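Local coordinates for protein polyketide synthase PksJ (Bacillus subtilis subsp. subtilis, PDB 4J1Q) that catalyses stereoselective, NADPH-dependent reduction of alpha- and beta-keto groups, as a ketoreductase domain of the bacillaene polyketide assembly line, at residues Tyr44-Ile49 / Val100-Ala105; Leu51-Arg56 / Gln86-Asn91; Lys182-Met187 / Gln429-Glu434. All coordinates share one frame; numbering follows the deposited sequence.

Contacts 1 and 2 share strand 46-52: contact 1 sits at its start, where Glu46 meets Lys102, and contact 2 at its end, where Phe52 meets Tyr88 and Met89, and Glu53 meets Tyr88. Their partners come from two successive helices, 81-98 and 100-105, and the centres of the two contacts lie about 20 Å apart. In contact 3, centred about 32 Å from contact 1 and 28 Å from contact 2, side chains of strands 178-186 and 429-435 meet across the intervening strand 22-31. The side chain of Phe431 there is about 10 Å from the bound NADPH. Contacts 1 and 2 lie within the N-terminal structural subdomain, contact 3 at its junction with the cofactor-binding half.

Contact 1 of 3, residues Tyr44-Ile49 / Val100-Ala105; sequences YTEHII and VRKLSA
Glu46 and Lys102 meet in a salt bridge between the start of strand 46-52 and the short helix 100-105. The ammonium lies beside both carboxylate oxygens: Lys102 NZ is 2.9 Å from Glu46 OE2 and makes a weak, longer hydrogen bond of 3.1 Å to Glu46 OE1. Lys99, just ahead of the helix, forms a further salt bridge to Glu46 OE1. The carboxylate thus serves two lysines whose amines come close to each other, and its negative charge probably offsets their mutual repulsion.

The aliphatic part of Lys102 also takes part. The two side chains cross at about a right angle, and Lys102 CD and CE both come near Glu46 OE2, CD the nearer at 3.1 Å. The placing of the lysine's end is somewhat uncertain, because NZ crowds another atom of the model, and these distances share that doubt. Lys102 is stretched out beyond CG, which carries its amine across to the strand; the anti chi1 of Glu46 (-154°) and its extended chain carry the carboxylate out toward the helix.

Backbone bonds fix the strand itself. Glu46 and Ile48 pair with Ile109 of strand 108-115, and Ile49 pairs with Arg70 and Ile72 on the other flank. The result is a surface ion pair tying a helix to an inner parallel strand, an arrangement that belongs to the alpha/beta, Rossmann-like fold of the structural subdomain of polyketide ketoreductases.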
loop_
_atom_site.group_PDB
_atom_site.type_symbol
_atom_site.label_atom_id
_atom_site.label_comp_id
_atom_site.label_asym_id
_atom_site.label_seq_id
_atom_site.Cartn_x
_atom_site.Cartn_y
_atom_site.Cartn_z
ATOM N N TYR A 44 -1.729 17.527 25.128
ATOM C CA TYR A 44 -2.795 16.696 24.582
ATOM C C TYR A 44 -4.000 16.586 25.513
ATOM O O TYR A 44 -3.869 16.206 26.682
ATOM C CB TYR A 44 -2.268 15.311 24.223
ATOM C CG TYR A 44 -1.218 15.346 23.140
ATOM C CD1 TYR A 44 -1.521 15.829 21.867
ATOM C CD2 TYR A 44 0.106 15.005 23.418
ATOM C CE1 TYR A 44 -0.555 15.899 20.883
ATOM C CE2 TYR A 44 1.084 15.081 22.444
ATOM C CZ TYR A 44 0.742 15.517 21.172
ATOM O OH TYR A 44 1.718 15.596 20.203
ATOM N N THR A 45 -5.173 16.932 24.992
ATOM C CA THR A 45 -6.429 16.656 25.673
ATOM C C THR A 45 -6.618 15.169 25.943
ATOM O O THR A 45 -7.307 14.796 26.889
ATOM C CB THR A 45 -7.623 17.142 24.847
ATOM O OG1 THR A 45 -7.589 16.510 23.566
ATOM C CG2 THR A 45 -7.556 18.645 24.667
ATOM N N GLU A 46 -6.035 14.323 25.092
ATOM C CA GLU A 46 -6.237 12.884 25.201
ATOM C C GLU A 46 -5.074 12.075 24.634
ATOM O O GLU A 46 -4.393 12.503 23.700
ATOM C CB GLU A 46 -7.554 12.476 24.534
ATOM C CG GLU A 46 -8.166 11.196 25.091
ATOM C CD GLU A 46 -9.639 11.042 24.739
ATOM O OE1 GLU A 46 -10.107 9.881 24.652
ATOM O OE2 GLU A 46 -10.327 12.072 24.557
ATOM N N HIS A 47 -4.830 10.915 25.233
ATOM C CA HIS A 47 -3.764 10.023 24.803
ATOM C C HIS A 47 -4.278 8.628 24.642
ATOM O O HIS A 47 -4.762 8.005 25.606
ATOM C CB HIS A 47 -2.610 10.017 25.795
ATOM C CG HIS A 47 -1.405 9.230 25.323
ATOM N ND1 HIS A 47 -0.158 9.495 25.745
ATOM C CD2 HIS A 47 -1.295 8.183 24.405
ATOM C CE1 HIS A 47 0.705 8.643 25.164
ATOM N NE2 HIS A 47 0.004 7.820 24.366
ATOM N N ILE A 48 -4.154 8.121 23.410
ATOM C CA ILE A 48 -4.651 6.795 23.070
ATOM C C ILE A 48 -3.550 5.937 22.493
ATOM O O ILE A 48 -2.771 6.393 21.653
ATOM C CB ILE A 48 -5.804 6.859 22.059
ATOM C CG1 ILE A 48 -6.907 7.754 22.592
ATOM C CG2 ILE A 48 -6.336 5.464 21.757
ATOM C CD1 ILE A 48 -8.230 7.569 21.893
ATOM N N ILE A 49 -3.475 4.700 22.969
ATOM C CA ILE A 49 -2.507 3.747 22.461
ATOM C C ILE A 49 -3.182 2.442 22.086
ATOM O O ILE A 49 -3.987 1.912 22.849
ATOM C CB ILE A 49 -1.359 3.488 23.449
ATOM C CG1 ILE A 49 -1.899 3.000 24.785
ATOM C CG2 ILE A 49 -0.565 4.763 23.664
ATOM C CD1 ILE A 49 -0.820 2.690 25.811
ATOM N N VAL A 100 -14.744 12.198 16.988
ATOM C CA VAL A 100 -14.695 13.262 16.018
ATOM C C VAL A 100 -15.009 14.621 16.642
ATOM O O VAL A 100 -14.383 15.625 16.311
ATOM C CB VAL A 100 -15.636 12.989 14.845
ATOM C CG1 VAL A 100 -17.085 13.280 15.229
ATOM C CG2 VAL A 100 -15.203 13.812 13.645
ATOM N N ARG A 101 -15.974 14.646 17.551
ATOM C CA ARG A 101 -16.335 15.881 18.227
ATOM C C ARG A 101 -15.188 16.380 19.099
ATOM O O ARG A 101 -14.910 17.571 19.128
ATOM C CB ARG A 101 -17.607 15.694 19.059
ATOM C CG ARG A 101 -18.727 16.676 18.730
ATOM C CD ARG A 101 -20.103 16.027 18.823
ATOM N NE ARG A 101 -20.230 14.908 17.890
ATOM C CZ ARG A 101 -21.300 14.131 17.772
ATOM N NH1 ARG A 101 -22.383 14.359 18.512
ATOM N NH2 ARG A 101 -21.282 13.128 16.902
ATOM N N LYS A 102 -14.494 15.469 19.769
ATOM C CA LYS A 102 -13.314 15.849 20.546
ATOM C C LYS A 102 -12.248 16.507 19.670
ATOM O O LYS A 102 -11.775 17.609 19.967
ATOM C CB LYS A 102 -12.720 14.638 21.253
ATOM C CG LYS A 102 -13.608 14.036 22.325
ATOM C CD LYS A 102 -12.879 12.885 23.004
ATOM C CE LYS A 102 -13.707 12.269 24.122
ATOM N NZ LYS A 102 -13.004 11.101 24.722
ATOM N N LEU A 103 -11.859 15.819 18.601
ATOM C CA LEU A 103 -10.834 16.337 17.711
ATOM C C LEU A 103 -11.156 17.776 17.356
ATOM O O LEU A 103 -10.278 18.597 17.233
ATOM C CB LEU A 103 -10.741 15.492 16.441
ATOM C CG LEU A 103 -10.231 14.058 16.635
ATOM C CD1 LEU A 103 -10.191 13.327 15.306
ATOM C CD2 LEU A 103 -8.851 14.055 17.278
ATOM N N SER A 104 -12.432 18.086 17.204
ATOM C CA SER A 104 -12.806 19.460 16.949
ATOM C C SER A 104 -12.383 20.305 18.133
ATOM O O SER A 104 -11.776 21.353 17.965
ATOM C CB SER A 104 -14.310 19.594 16.707
ATOM O OG SER A 104 -14.676 20.954 16.591
ATOM N N ALA A 105 -12.644 19.802 19.334
ATOM C CA ALA A 105 -12.452 20.585 20.551
ATOM C C ALA A 105 -10.979 20.792 20.863
ATOM O O ALA A 105 -10.561 21.902 21.187
ATOM C CB ALA A 105 -13.154 19.931 21.731
#

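Contact 2 of 3, residues Leu51-Arg56 / Gln86-Asn91; sequences LFETER and QCYMQN
Tyr88, on helix 81-98, lies against Phe52, the last residue of strand 46-52, and Glu53 just beyond it, where a helix covers parallel strands in the Rossmann-like N-terminal subdomain. Its CB starts the contact, 3.8 Å from Phe52 CE1. With CG anti to the carbonyl carbon (chi1 -68°), the ring leaves the helix toward the strand end, and its CD2 comes within 3.8 Å of Phe52 CD1. The two rings meet obliquely, planes at 68°, as their side chains run past each other in opposite directions; Phe123 touches both rings. One residue on, Met89 bends back at chi2 and chi3 and brings its methyl CE to 3.9 Å from Phe52 CE1, adding to the apolar packing on that ring.

Farther out along Tyr88, the surroundings turn polar. CE2 lies 3.7 Å from Glu53 CG, and the carboxylate stands at the ring edge with its plane turned 77° from that of the ring. Ala77 N gives the hydroxyl a weak hydrogen bond, while Glu53 OE1 has a long, weak ion pair with Arg84. At the tip, Tyr88 OH donates a short hydrogen bond of 2.5 Å to Glu53 OE2, which receives it through its anti lone pair, the one away from OE1.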
loop_
_atom_site.group_PDB
_atom_site.type_symbol
_atom_site.label_atom_id
_atom_site.label_comp_id
_atom_site.label_asym_id
_atom_site.label_seq_id
_atom_site.Cartn_x
_atom_site.Cartn_y
_atom_site.Cartn_z
ATOM N N LEU A 51 -2.727 -1.437 20.685
ATOM C CA LEU A 51 -1.771 -2.555 20.591
ATOM C C LEU A 51 -2.312 -3.656 19.689
ATOM O O LEU A 51 -3.373 -4.223 19.953
ATOM C CB LEU A 51 -1.473 -3.158 21.975
ATOM C CG LEU A 51 -1.586 -2.276 23.212
ATOM C CD1 LEU A 51 -1.625 -3.154 24.458
ATOM C CD2 LEU A 51 -0.415 -1.300 23.270
ATOM N N PHE A 52 -1.518 -4.027 18.695
ATOM C CA PHE A 52 -1.934 -4.987 17.693
ATOM C C PHE A 52 -1.464 -6.383 18.068
ATOM O O PHE A 52 -0.391 -6.818 17.650
ATOM C CB PHE A 52 -1.339 -4.606 16.333
ATOM C CG PHE A 52 -2.062 -3.493 15.654
ATOM C CD1 PHE A 52 -3.083 -3.759 14.769
ATOM C CD2 PHE A 52 -1.734 -2.175 15.912
ATOM C CE1 PHE A 52 -3.775 -2.727 14.163
ATOM C CE2 PHE A 52 -2.418 -1.139 15.297
ATOM C CZ PHE A 52 -3.477 -1.418 14.472
ATOM N N GLU A 53 -2.304 -7.103 18.800
ATOM C CA GLU A 53 -2.006 -8.479 19.165
ATOM C C GLU A 53 -0.656 -8.566 19.858
ATOM O O GLU A 53 0.130 -9.483 19.623
ATOM C CB GLU A 53 -2.039 -9.362 17.935
ATOM C CG GLU A 53 -3.224 -9.052 17.055
ATOM C CD GLU A 53 -3.576 -10.192 16.137
ATOM O OE1 GLU A 53 -2.655 -10.944 15.756
ATOM O OE2 GLU A 53 -4.770 -10.313 15.782
ATOM N N THR A 54 -0.390 -7.567 20.689
ATOM C CA THR A 54 0.824 -7.514 21.483
ATOM C C THR A 54 0.719 -8.555 22.595
ATOM O O THR A 54 -0.320 -9.204 22.755
ATOM C CB THR A 54 1.015 -6.108 22.095
ATOM O OG1 THR A 54 0.010 -5.874 23.092
ATOM C CG2 THR A 54 0.892 -5.033 21.010
ATOM N N GLU A 55 1.791 -8.701 23.366
ATOM C CA GLU A 55 1.793 -9.609 24.514
ATOM C C GLU A 55 0.960 -9.106 25.692
ATOM O O GLU A 55 0.914 -7.904 25.984
ATOM C CB GLU A 55 3.220 -9.928 24.961
ATOM C CG GLU A 55 3.991 -10.806 23.987
ATOM C CD GLU A 55 3.232 -12.062 23.592
ATOM O OE1 GLU A 55 2.656 -12.724 24.482
ATOM O OE2 GLU A 55 3.214 -12.387 22.384
ATOM N N ARG A 56 0.262 -10.046 26.319
ATOM C CA ARG A 56 -0.563 -9.794 27.489
ATOM C C ARG A 56 0.221 -8.944 28.471
ATOM O O ARG A 56 -0.310 -8.006 29.076
ATOM C CB ARG A 56 -0.881 -11.123 28.159
ATOM C CG ARG A 56 0.382 -11.904 28.495
ATOM C CD ARG A 56 0.112 -13.205 29.240
ATOM N NE ARG A 56 1.352 -13.964 29.416
ATOM C CZ ARG A 56 1.621 -14.752 30.456
ATOM N NH1 ARG A 56 0.741 -14.882 31.438
ATOM N NH2 ARG A 56 2.779 -15.398 30.520
ATOM N N GLN A 86 -8.106 -6.051 8.000
ATOM C CA GLN A 86 -9.345 -5.372 7.610
ATOM C C GLN A 86 -10.206 -5.074 8.839
ATOM O O GLN A 86 -10.663 -3.940 9.033
ATOM C CB GLN A 86 -10.139 -6.219 6.595
ATOM C CG GLN A 86 -9.359 -6.571 5.337
ATOM C CD GLN A 86 -10.255 -6.921 4.174
ATOM O OE1 GLN A 86 -11.469 -6.748 4.239
ATOM N NE2 GLN A 86 -9.663 -7.387 3.088
ATOM N N CYS A 87 -10.346 -6.080 9.702
ATOM C CA CYS A 87 -11.089 -5.922 10.947
ATOM C C CYS A 87 -10.516 -4.805 11.816
ATOM O O CYS A 87 -11.238 -3.916 12.253
ATOM C CB CYS A 87 -11.120 -7.241 11.715
ATOM S SG CYS A 87 -12.293 -7.265 13.090
ATOM N N TYR A 88 -9.208 -4.832 12.049
ATOM C CA TYR A 88 -8.607 -3.875 12.978
ATOM C C TYR A 88 -8.627 -2.470 12.415
ATOM O O TYR A 88 -8.820 -1.501 13.166
ATOM C CB TYR A 88 -7.185 -4.268 13.333
ATOM C CG TYR A 88 -7.095 -5.517 14.161
ATOM C CD1 TYR A 88 -8.177 -5.954 14.930
ATOM C CD2 TYR A 88 -5.924 -6.244 14.221
ATOM C CE1 TYR A 88 -8.084 -7.081 15.727
ATOM C CE2 TYR A 88 -5.839 -7.399 14.978
ATOM C CZ TYR A 88 -6.916 -7.807 15.736
ATOM O OH TYR A 88 -6.803 -8.954 16.484
ATOM N N MET A 89 -8.485 -2.367 11.086
ATOM C CA MET A 89 -8.578 -1.075 10.410
ATOM C C MET A 89 -9.948 -0.461 10.615
ATOM O O MET A 89 -10.064 0.735 10.874
ATOM C CB MET A 89 -8.282 -1.205 8.902
ATOM C CG MET A 89 -6.850 -1.585 8.580
ATOM S SD MET A 89 -5.632 -0.441 9.287
ATOM C CE MET A 89 -5.005 -1.443 10.643
ATOM N N GLN A 90 -10.979 -1.293 10.534
ATOM C CA GLN A 90 -12.326 -0.826 10.788
ATOM C C GLN A 90 -12.491 -0.363 12.219
ATOM O O GLN A 90 -13.199 0.624 12.476
ATOM C CB GLN A 90 -13.362 -1.906 10.461
ATOM C CG GLN A 90 -14.777 -1.438 10.711
ATOM C CD GLN A 90 -15.824 -2.482 10.361
ATOM O OE1 GLN A 90 -16.524 -2.983 11.246
ATOM N NE2 GLN A 90 -15.962 -2.790 9.070
ATOM N N ASN A 91 -11.868 -1.080 13.156
ATOM C CA ASN A 91 -11.889 -0.651 14.563
ATOM C C ASN A 91 -11.218 0.703 14.757
ATOM O O ASN A 91 -11.788 1.561 15.439
ATOM C CB ASN A 91 -11.211 -1.677 15.468
ATOM C CG ASN A 91 -11.936 -3.002 15.477
ATOM O OD1 ASN A 91 -13.148 -3.052 15.307
ATOM N ND2 ASN A 91 -11.190 -4.085 15.607
#

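Contact 3 of 3, residues Lys182-Met187 / Gln429-Glu434; sequences KGWREM and QVFVME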
loop_
_atom_site.group_PDB
_atom_site.type_symbol
_atom_site.label_atom_id
_atom_site.label_comp_id
_atom_site.label_asym_id
_atom_site.label_seq_id
_atom_site.Cartn_x
_atom_site.Cartn_y
_atom_site.Cartn_z
ATOM N N LYS A 182 11.054 6.635 9.963
ATOM C CA LYS A 182 10.992 6.473 8.500
ATOM C C LYS A 182 10.998 7.823 7.787
ATOM O O LYS A 182 10.374 8.779 8.247
ATOM C CB LYS A 182 9.746 5.680 8.097
ATOM C CG LYS A 182 9.894 4.865 6.819
ATOM C CD LYS A 182 8.539 4.322 6.373
ATOM C CE LYS A 182 8.311 2.878 6.819
ATOM N NZ LYS A 182 9.164 1.956 6.011
ATOM N N GLY A 183 11.762 7.905 6.704
ATOM C CA GLY A 183 11.829 9.087 5.858
ATOM C C GLY A 183 12.167 8.627 4.435
ATOM O O GLY A 183 12.135 7.437 4.148
ATOM N N TRP A 184 12.586 9.553 3.580
ATOM C CA TRP A 184 12.658 9.304 2.147
ATOM C C TRP A 184 14.017 9.629 1.598
ATOM O O TRP A 184 14.374 10.802 1.485
ATOM C CB TRP A 184 11.606 10.130 1.416
ATOM C CG TRP A 184 10.199 9.657 1.648
ATOM C CD1 TRP A 184 9.182 10.298 2.365
ATOM C CD2 TRP A 184 9.598 8.408 1.166
ATOM N NE1 TRP A 184 8.028 9.546 2.352
ATOM C CE2 TRP A 184 8.217 8.393 1.669
ATOM C CE3 TRP A 184 10.051 7.337 0.406
ATOM C CZ2 TRP A 184 7.346 7.349 1.383
ATOM C CZ3 TRP A 184 9.176 6.287 0.135
ATOM C CH2 TRP A 184 7.850 6.297 0.599
ATOM N N ARG A 185 14.777 8.593 1.236
ATOM C CA ARG A 185 16.014 8.766 0.472
ATOM C C ARG A 185 15.767 8.728 -1.030
ATOM O O ARG A 185 15.171 7.771 -1.563
ATOM C CB ARG A 185 17.074 7.728 0.868
ATOM C CG ARG A 185 18.471 8.029 0.321
ATOM C CD ARG A 185 19.592 7.505 1.226
ATOM N NE ARG A 185 19.581 6.045 1.360
ATOM C CZ ARG A 185 20.017 5.190 0.433
ATOM N NH1 ARG A 185 20.525 5.637 -0.707
ATOM N NH2 ARG A 185 19.930 3.881 0.637
ATOM N N GLU A 186 16.232 9.769 -1.711
ATOM C CA GLU A 186 16.157 9.844 -3.162
ATOM C C GLU A 186 16.920 8.718 -3.863
ATOM O O GLU A 186 17.927 8.227 -3.370
ATOM C CB GLU A 186 16.627 11.209 -3.668
ATOM C CG GLU A 186 16.298 11.472 -5.126
ATOM C CD GLU A 186 16.896 12.764 -5.652
ATOM O OE1 GLU A 186 16.649 13.110 -6.830
ATOM O OE2 GLU A 186 17.598 13.451 -4.880
ATOM N N MET A 187 16.373 8.268 -4.982
ATOM C CA MET A 187 17.044 7.302 -5.839
ATOM C C MET A 187 17.516 8.010 -7.108
ATOM O O MET A 187 16.838 8.907 -7.614
ATOM C CB MET A 187 16.089 6.163 -6.198
ATOM C CG MET A 187 15.027 5.902 -5.143
ATOM S SD MET A 187 13.844 4.608 -5.593
ATOM C CE MET A 187 14.886 3.159 -5.525
ATOM N N GLN A 429 9.818 -1.180 -2.354
ATOM C CA GLN A 429 8.912 -0.053 -2.413
ATOM C C GLN A 429 9.554 1.119 -3.116
ATOM O O GLN A 429 10.609 1.614 -2.698
ATOM C CB GLN A 429 8.492 0.359 -0.993
ATOM C CG GLN A 429 7.093 0.923 -0.893
ATOM C CD GLN A 429 6.831 1.521 0.478
ATOM O OE1 GLN A 429 7.212 0.943 1.499
ATOM N NE2 GLN A 429 6.226 2.698 0.506
ATOM N N VAL A 430 8.854 1.628 -4.116
ATOM C CA VAL A 430 9.334 2.750 -4.890
ATOM C C VAL A 430 8.205 3.766 -4.944
ATOM O O VAL A 430 7.087 3.453 -5.331
ATOM C CB VAL A 430 9.679 2.297 -6.331
ATOM C CG1 VAL A 430 9.834 3.503 -7.256
ATOM C CG2 VAL A 430 10.959 1.465 -6.338
ATOM N N PHE A 431 8.496 4.980 -4.541
ATOM C CA PHE A 431 7.499 6.031 -4.532
ATOM C C PHE A 431 7.754 6.948 -5.722
ATOM O O PHE A 431 8.816 7.530 -5.833
ATOM C CB PHE A 431 7.595 6.807 -3.224
ATOM C CG PHE A 431 6.787 8.060 -3.190
ATOM C CD1 PHE A 431 5.807 8.220 -2.257
ATOM C CD2 PHE A 431 7.068 9.116 -4.030
ATOM C CE1 PHE A 431 5.091 9.398 -2.171
ATOM C CE2 PHE A 431 6.314 10.272 -4.000
ATOM C CZ PHE A 431 5.320 10.412 -3.060
ATOM N N VAL A 432 6.792 7.055 -6.611
ATOM C CA VAL A 432 7.003 7.813 -7.827
ATOM C C VAL A 432 6.133 9.054 -7.831
ATOM O O VAL A 432 4.947 9.004 -7.532
ATOM C CB VAL A 432 6.677 6.988 -9.067
ATOM C CG1 VAL A 432 6.936 7.809 -10.337
ATOM C CG2 VAL A 432 7.492 5.706 -9.060
ATOM N N MET A 433 6.751 10.171 -8.169
ATOM C CA MET A 433 6.085 11.453 -8.173
ATOM C C MET A 433 6.451 12.135 -9.478
ATOM O O MET A 433 7.592 12.076 -9.902
ATOM C CB MET A 433 6.652 12.282 -7.048
ATOM C CG MET A 433 5.627 12.896 -6.144
ATOM S SD MET A 433 6.453 13.390 -4.614
ATOM C CE MET A 433 5.041 13.721 -3.551
ATOM N N GLU A 434 5.506 12.815 -10.113
ATOM C CA GLU A 434 5.850 13.671 -11.261
ATOM C C GLU A 434 5.311 15.077 -11.062
ATOM O O GLU A 434 4.153 15.254 -10.738
ATOM C CB GLU A 434 5.287 13.101 -12.571
ATOM C CG GLU A 434 6.234 12.181 -13.326
ATOM C CD GLU A 434 6.648 12.725 -14.679
ATOM O OE1 GLU A 434 5.875 12.594 -15.651
ATOM O OE2 GLU A 434 7.771 13.250 -14.768
#
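Trp184 and Phe431 form an edge-to-face pair across the seam between the two halves of the ketoreductase, where strand 178-186 of the structural subdomain and strand 429-435 of the cofactor-binding Rossmann fold both flank strand 22-31. The Phe431 edge points at the face of Trp184: CD1 lies over the indole, 4.0 Å from Trp184 CZ2. The pair is tilted rather than upright, with the planes at 56° and the phenyl centroid 5.2 Å from that of the six-membered indole ring. Phe431 CB packs nearer the backbone, 3.7 Å from Trp184 CZ3. The backbone sets that CB against the indole, and the anti chi1 (170°) turns the phenyl so that CD1 comes over the indole face. Both aromatic side chains also rest on Cys342 of helix 339-343, and Phe431 reaches Val339 and Leu343 there.

Gln429 approaches the indole differently. Its amide stands at the ring edge, its plane perpendicular to the indole, with NE2 3.9 Å from Trp184 CH2. This is packing only, since Gln429 NE2 gives its hydrogen bond to Asn382 OD1 of the neighbouring strand 377-383, which should hold the amide in place.

Val430, between Gln429 and Phe431, turns its CB away from strand 178-186 and packs on Met25 and Phe381. Its methyl CG2 still lies 4.3 Å from Met187 SD, a loose apolar touch.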